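Local coordinates for protein SaTIE-TED (Staphylococcus aureus, PDB 6FX6) that is of unknown function but, as a thioester domain of an LPXTG-anchored surface protein, may help the bacterium attach covalently to host molecules, at residues 192-206 against 225-239. Sequence-based numbering, arbitrary orientation.
Sequences APDNATIHLDRITIV and PFDPLDSWLTLQVIK
His199 and Asp230 meet flank to flank near the end of the pairing of strands 195-201 and 231-238. ND1 of His199 donates to OD2 of Asp230 over 2.8 Å; the oxygen sits in the ring plane and is met on its syn side, but from out of the carboxylate plane. CG of Asp230 stands between its own backbone N and carbonyl carbon (chi1 62°), which brings the carboxylate alongside the imidazole. One ring face of His199 takes the methyl CG2 of Thr197. On that same side of the sheet Thr197 and Thr234 form a non-hydrogen-bonded pair, where short side chains can link across the strands: their OG1 atoms are 2.9 Å apart in a hydrogen bond. These strands are the central antiparallel pair of a four-stranded mixed sheet, flanked by 145-149 and 168-170. Ala196 with Leu235 and Ile198 with Leu233 exchange N-H...O bonds in both directions, and N of Leu200 donates to O of Ser231 at 2.8 Å. The same residues line the other, buried face; CD1 of Ile198 meets CD1 of Leu235 at 3.8 Å. Beyond the strands, Arg202 can be followed outward from CB, which lies 3.8 Å from O of Leu229. Its CG and CD pass the same carbonyl oxygen. The chain runs extended from CG to NE, carrying NE to a water 2.9 Å away, which accepts from it and donates to O of Leu229, while NH2 reaches O of Gln137: a long chain with several N-H donors suits a place offering a water and a carbonyl. Where both segments lie against helix 72-87, Ile203 on His83 and Leu229 on Met80, the two branches of Ile203 make separate apolar contacts, CG2 against CG of Pro225 and CD1 at 3.7 Å from CD1 of Leu229.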
loop_
_atom_site.group_PDB
_atom_site.type_symbol
_atom_site.label_atom_id
_atom_site.label_comp_id
_atom_site.label_asym_id
_atom_site.label_seq_id
_atom_site.Cartn_x
_atom_site.Cartn_y
_atom_site.Cartn_z
ATOM N N ALA A 192 19.045 -7.484 25.978
ATOM C CA ALA A 192 18.220 -6.372 25.519
ATOM C C ALA A 192 18.889 -5.046 25.847
ATOM O O ALA A 192 19.425 -4.884 26.946
ATOM C CB ALA A 192 16.844 -6.420 26.160
ATOM N N PRO A 193 18.859 -4.088 24.902
ATOM C CA PRO A 193 19.370 -2.760 25.231
ATOM C C PRO A 193 18.459 -2.080 26.264
ATOM O O PRO A 193 17.330 -2.535 26.486
ATOM C CB PRO A 193 19.350 -2.036 23.886
ATOM C CG PRO A 193 18.249 -2.690 23.131
ATOM C CD PRO A 193 18.221 -4.121 23.572
ATOM N N ASP A 194 18.953 -1.025 26.904
ATOM C CA ASP A 194 18.223 -0.396 28.010
ATOM C C ASP A 194 16.882 0.179 27.544
ATOM O O ASP A 194 15.874 0.057 28.244
ATOM C CB ASP A 194 19.080 0.675 28.696
ATOM C CG ASP A 194 20.275 0.087 29.448
ATOM O OD1 ASP A 194 20.146 -1.009 30.038
ATOM O OD2 ASP A 194 21.347 0.732 29.460
ATOM N N ASN A 195 16.875 0.766 26.350
ATOM C CA ASN A 195 15.651 1.216 25.709
ATOM C C ASN A 195 15.439 0.387 24.448
ATOM O O ASN A 195 16.108 0.604 23.438
ATOM C CB ASN A 195 15.743 2.712 25.415
ATOM C CG ASN A 195 15.891 3.532 26.684
ATOM O OD1 ASN A 195 17.000 3.908 27.071
ATOM N ND2 ASN A 195 14.781 3.766 27.366
ATOM N N ALA A 196 14.523 -0.579 24.531
ATOM C CA ALA A 196 14.272 -1.538 23.456
ATOM C C ALA A 196 12.914 -1.289 22.808
ATOM O O ALA A 196 11.876 -1.427 23.462
ATOM C CB ALA A 196 14.340 -2.951 24.002
ATOM N N THR A 197 12.928 -0.944 21.521
ATOM C CA THR A 197 11.717 -0.573 20.795
ATOM C C THR A 197 11.180 -1.744 19.967
ATOM O O THR A 197 11.901 -2.318 19.150
ATOM C CB THR A 197 11.977 0.653 19.907
ATOM O OG1 THR A 197 12.327 1.759 20.744
ATOM C CG2 THR A 197 10.749 1.021 19.088
ATOM N N ILE A 198 9.910 -2.076 20.205
ATOM C CA ILE A 198 9.174 -3.085 19.455
ATOM C C ILE A 198 8.304 -2.382 18.407
ATOM O O ILE A 198 7.578 -1.447 18.738
ATOM C CB ILE A 198 8.287 -3.928 20.402
ATOM C CG1 ILE A 198 9.176 -4.703 21.386
ATOM C CG2 ILE A 198 7.401 -4.877 19.606
ATOM C CD1 ILE A 198 8.429 -5.445 22.474
ATOM N N HIS A 199 8.382 -2.836 17.156
ATOM C CA HIS A 199 7.578 -2.285 16.058
ATOM C C HIS A 199 6.571 -3.307 15.579
ATOM O O HIS A 199 6.952 -4.420 15.230
ATOM C CB HIS A 199 8.454 -1.910 14.857
ATOM C CG HIS A 199 9.599 -1.013 15.191
ATOM N ND1 HIS A 199 9.513 0.361 15.115
ATOM C CD2 HIS A 199 10.869 -1.293 15.570
ATOM C CE1 HIS A 199 10.679 0.889 15.450
ATOM N NE2 HIS A 199 11.518 -0.093 15.731
ATOM N N LEU A 200 5.301 -2.913 15.535
ATOM C CA LEU A 200 4.207 -3.766 15.058
ATOM C C LEU A 200 3.724 -3.261 13.697
ATOM O O LEU A 200 2.861 -2.393 13.629
ATOM C CB LEU A 200 3.061 -3.757 16.072
ATOM C CG LEU A 200 3.462 -3.997 17.526
ATOM C CD1 LEU A 200 2.210 -3.998 18.396
ATOM C CD2 LEU A 200 4.251 -5.289 17.687
ATOM N N ASP A 201 4.284 -3.826 12.623
ATOM C CA ASP A 201 4.080 -3.317 11.263
ATOM C C ASP A 201 2.773 -3.786 10.634
ATOM O O ASP A 201 2.426 -4.967 10.709
ATOM C CB ASP A 201 5.212 -3.775 10.332
ATOM C CG ASP A 201 6.580 -3.349 10.808
ATOM O OD1 ASP A 201 6.712 -2.267 11.415
ATOM O OD2 ASP A 201 7.532 -4.106 10.558
ATOM N N ARG A 202 2.078 -2.865 9.978
ATOM C CA ARG A 202 0.942 -3.212 9.123
ATOM C C ARG A 202 1.379 -3.688 7.731
ATOM O O ARG A 202 0.670 -4.469 7.104
ATOM C CB ARG A 202 -0.009 -2.024 8.979
ATOM C CG ARG A 202 -0.790 -1.704 10.238
ATOM C CD ARG A 202 -1.514 -0.378 10.098
ATOM N NE ARG A 202 -2.378 -0.103 11.244
ATOM C CZ ARG A 202 -3.631 -0.542 11.403
ATOM N NH1 ARG A 202 -4.235 -1.304 10.484
ATOM N NH2 ARG A 202 -4.299 -0.207 12.507
ATOM N N ILE A 203 2.526 -3.198 7.255
ATOM C CA ILE A 203 3.049 -3.517 5.924
ATOM C C ILE A 203 4.476 -4.069 6.036
ATOM O O ILE A 203 5.344 -3.440 6.636
ATOM C CB ILE A 203 3.040 -2.266 5.009
ATOM C CG1 ILE A 203 1.604 -1.737 4.848
ATOM C CG2 ILE A 203 3.647 -2.588 3.645
ATOM C CD1 ILE A 203 1.488 -0.418 4.103
ATOM N N THR A 204 4.712 -5.229 5.428
ATOM C CA THR A 204 6.015 -5.897 5.461
ATOM C C THR A 204 6.664 -6.085 4.079
ATOM O O THR A 204 7.627 -6.843 3.955
ATOM C CB THR A 204 5.877 -7.274 6.132
ATOM O OG1 THR A 204 4.993 -8.092 5.358
ATOM C CG2 THR A 204 5.332 -7.121 7.551
ATOM N N ILE A 205 6.123 -5.424 3.051
ATOM C CA ILE A 205 6.737 -5.373 1.711
ATOM C C ILE A 205 6.991 -3.905 1.374
ATOM O O ILE A 205 6.485 -3.361 0.391
ATOM C CB ILE A 205 5.891 -6.081 0.613
ATOM C CG1 ILE A 205 4.403 -5.702 0.701
ATOM C CG2 ILE A 205 6.058 -7.595 0.705
ATOM C CD1 ILE A 205 3.643 -5.959 -0.584
ATOM N N VAL A 206 7.794 -3.278 2.224
ATOM C CA VAL A 206 8.089 -1.860 2.126
ATOM C C VAL A 206 9.176 -1.648 1.070
ATOM O O VAL A 206 10.072 -2.476 0.913
ATOM C CB VAL A 206 8.522 -1.291 3.502
ATOM C CG1 VAL A 206 8.916 0.180 3.403
ATOM C CG2 VAL A 206 7.401 -1.474 4.521
ATOM N N PRO A 225 4.673 0.905 -1.076
ATOM C CA PRO A 225 4.538 1.660 0.168
ATOM C C PRO A 225 5.899 1.818 0.845
ATOM O O PRO A 225 6.669 0.862 0.903
ATOM C CB PRO A 225 3.572 0.809 1.001
ATOM C CG PRO A 225 3.700 -0.567 0.463
ATOM C CD PRO A 225 4.143 -0.466 -0.964
ATOM N N PHE A 226 6.186 3.020 1.329
ATOM C CA PHE A 226 7.512 3.356 1.881
ATOM C C PHE A 226 7.517 3.460 3.406
ATOM O O PHE A 226 8.546 3.790 3.990
ATOM C CB PHE A 226 8.070 4.647 1.246
ATOM C CG PHE A 226 7.148 5.831 1.343
ATOM C CD1 PHE A 226 7.097 6.604 2.499
ATOM C CD2 PHE A 226 6.324 6.176 0.270
ATOM C CE1 PHE A 226 6.244 7.695 2.589
ATOM C CE2 PHE A 226 5.469 7.269 0.351
ATOM C CZ PHE A 226 5.430 8.031 1.514
ATOM N N ASP A 227 6.381 3.163 4.036
ATOM C CA ASP A 227 6.213 3.277 5.479
ATOM C C ASP A 227 5.572 1.977 5.968
ATOM O O ASP A 227 4.522 1.591 5.454
ATOM C CB ASP A 227 5.297 4.468 5.782
ATOM C CG ASP A 227 5.340 4.907 7.249
ATOM O OD1 ASP A 227 5.661 4.093 8.146
ATOM O OD2 ASP A 227 5.026 6.092 7.501
ATOM N N PRO A 228 6.184 1.296 6.958
ATOM C CA PRO A 228 5.512 0.107 7.499
ATOM C C PRO A 228 4.249 0.385 8.339
ATOM O O PRO A 228 3.542 -0.560 8.684
ATOM C CB PRO A 228 6.599 -0.565 8.348
ATOM C CG PRO A 228 7.560 0.514 8.679
ATOM C CD PRO A 228 7.526 1.485 7.540
ATOM N N LEU A 229 3.985 1.648 8.669
ATOM C CA LEU A 229 2.782 2.052 9.404
ATOM C C LEU A 229 2.676 1.302 10.732
ATOM O O LEU A 229 1.641 0.711 11.048
ATOM C CB LEU A 229 1.522 1.839 8.552
ATOM C CG LEU A 229 1.519 2.469 7.159
ATOM C CD1 LEU A 229 0.232 2.104 6.445
ATOM C CD2 LEU A 229 1.683 3.981 7.211
ATOM N N ASP A 230 3.771 1.324 11.488
ATOM C CA ASP A 230 3.873 0.546 12.720
ATOM C C ASP A 230 3.342 1.287 13.932
ATOM O O ASP A 230 3.551 2.486 14.078
ATOM C CB ASP A 230 5.311 0.082 12.987
ATOM C CG ASP A 230 6.287 1.221 13.176
ATOM O OD1 ASP A 230 6.312 2.121 12.316
ATOM O OD2 ASP A 230 7.060 1.203 14.158
ATOM N N SER A 231 2.638 0.557 14.790
ATOM C CA SER A 231 2.493 0.952 16.182
ATOM C C SER A 231 3.785 0.515 16.846
ATOM O O SER A 231 4.273 -0.574 16.556
ATOM C CB SER A 231 1.295 0.267 16.833
ATOM O OG SER A 231 0.099 0.674 16.204
ATOM N N TRP A 232 4.354 1.363 17.703
ATOM C CA TRP A 232 5.568 1.010 18.426
ATOM C C TRP A 232 5.520 1.364 19.903
ATOM O O TRP A 232 4.816 2.285 20.338
ATOM C CB TRP A 232 6.822 1.605 17.761
ATOM C CG TRP A 232 6.888 3.104 17.681
ATOM C CD1 TRP A 232 6.545 3.876 16.610
ATOM C CD2 TRP A 232 7.364 4.009 18.689
ATOM N NE1 TRP A 232 6.757 5.201 16.889
ATOM C CE2 TRP A 232 7.257 5.315 18.158
ATOM C CE3 TRP A 232 7.856 3.846 19.990
ATOM C CZ2 TRP A 232 7.631 6.458 18.884
ATOM C CZ3 TRP A 232 8.230 4.989 20.719
ATOM C CH2 TRP A 232 8.118 6.276 20.156
ATOM N N LEU A 233 6.315 0.613 20.653
ATOM C CA LEU A 233 6.365 0.678 22.100
ATOM C C LEU A 233 7.811 0.490 22.518
ATOM O O LEU A 233 8.469 -0.461 22.065
ATOM C CB LEU A 233 5.490 -0.440 22.661
ATOM C CG LEU A 233 5.442 -0.732 24.162
ATOM C CD1 LEU A 233 4.069 -1.262 24.548
ATOM C CD2 LEU A 233 6.509 -1.726 24.578
ATOM N N THR A 234 8.305 1.381 23.379
ATOM C CA THR A 234 9.676 1.299 23.872
ATOM C C THR A 234 9.679 0.742 25.286
ATOM O O THR A 234 9.040 1.299 26.174
ATOM C CB THR A 234 10.372 2.674 23.822
ATOM O OG1 THR A 234 10.433 3.114 22.461
ATOM C CG2 THR A 234 11.803 2.599 24.378
ATOM N N LEU A 235 10.393 -0.364 25.485
ATOM C CA LEU A 235 10.563 -0.947 26.814
ATOM C C LEU A 235 11.781 -0.347 27.496
ATOM O O LEU A 235 12.840 -0.257 26.884
ATOM C CB LEU A 235 10.766 -2.449 26.714
ATOM C CG LEU A 235 9.699 -3.266 25.985
ATOM C CD1 LEU A 235 10.198 -4.687 25.758
ATOM C CD2 LEU A 235 8.391 -3.275 26.756
ATOM N N GLN A 236 11.625 0.062 28.753
ATOM C CA GLN A 236 12.745 0.487 29.583
ATOM C C GLN A 236 13.159 -0.740 30.395
ATOM O O GLN A 236 12.494 -1.103 31.369
ATOM C CB GLN A 236 12.342 1.649 30.493
ATOM C CG GLN A 236 11.930 2.914 29.749
ATOM C CD GLN A 236 11.401 4.014 30.666
ATOM O OE1 GLN A 236 10.837 3.747 31.732
ATOM N NE2 GLN A 236 11.570 5.265 30.243
ATOM N N VAL A 237 14.246 -1.386 29.975
ATOM C CA VAL A 237 14.616 -2.701 30.502
ATOM C C VAL A 237 15.390 -2.508 31.804
ATOM O O VAL A 237 16.470 -1.923 31.799
ATOM C CB VAL A 237 15.446 -3.520 29.486
ATOM C CG1 VAL A 237 15.646 -4.948 29.982
ATOM C CG2 VAL A 237 14.757 -3.530 28.121
ATOM N N ILE A 238 14.819 -2.997 32.906
ATOM C CA ILE A 238 15.391 -2.835 34.246
ATOM C C ILE A 238 16.283 -4.037 34.549
ATOM O O ILE A 238 15.800 -5.166 34.612
ATOM C CB ILE A 238 14.287 -2.700 35.321
ATOM C CG1 ILE A 238 13.468 -1.427 35.069
ATOM C CG2 ILE A 238 14.891 -2.670 36.728
ATOM C CD1 ILE A 238 12.149 -1.384 35.809
ATOM N N LYS A 239 17.575 -3.777 34.749
ATOM C CA LYS A 239 18.587 -4.831 34.892
ATOM C C LYS A 239 18.656 -5.376 36.314
ATOM O O LYS A 239 18.568 -6.587 36.518
ATOM C CB LYS A 239 19.970 -4.309 34.480
ATOM C CG LYS A 239 20.052 -3.763 33.060
ATOM C CD LYS A 239 19.997 -4.866 32.017
ATOM C CE LYS A 239 19.745 -4.303 30.630
ATOM N NZ LYS A 239 19.580 -5.386 29.625
HETATM O O HOH W 1 -0.164 0.481 13.058
#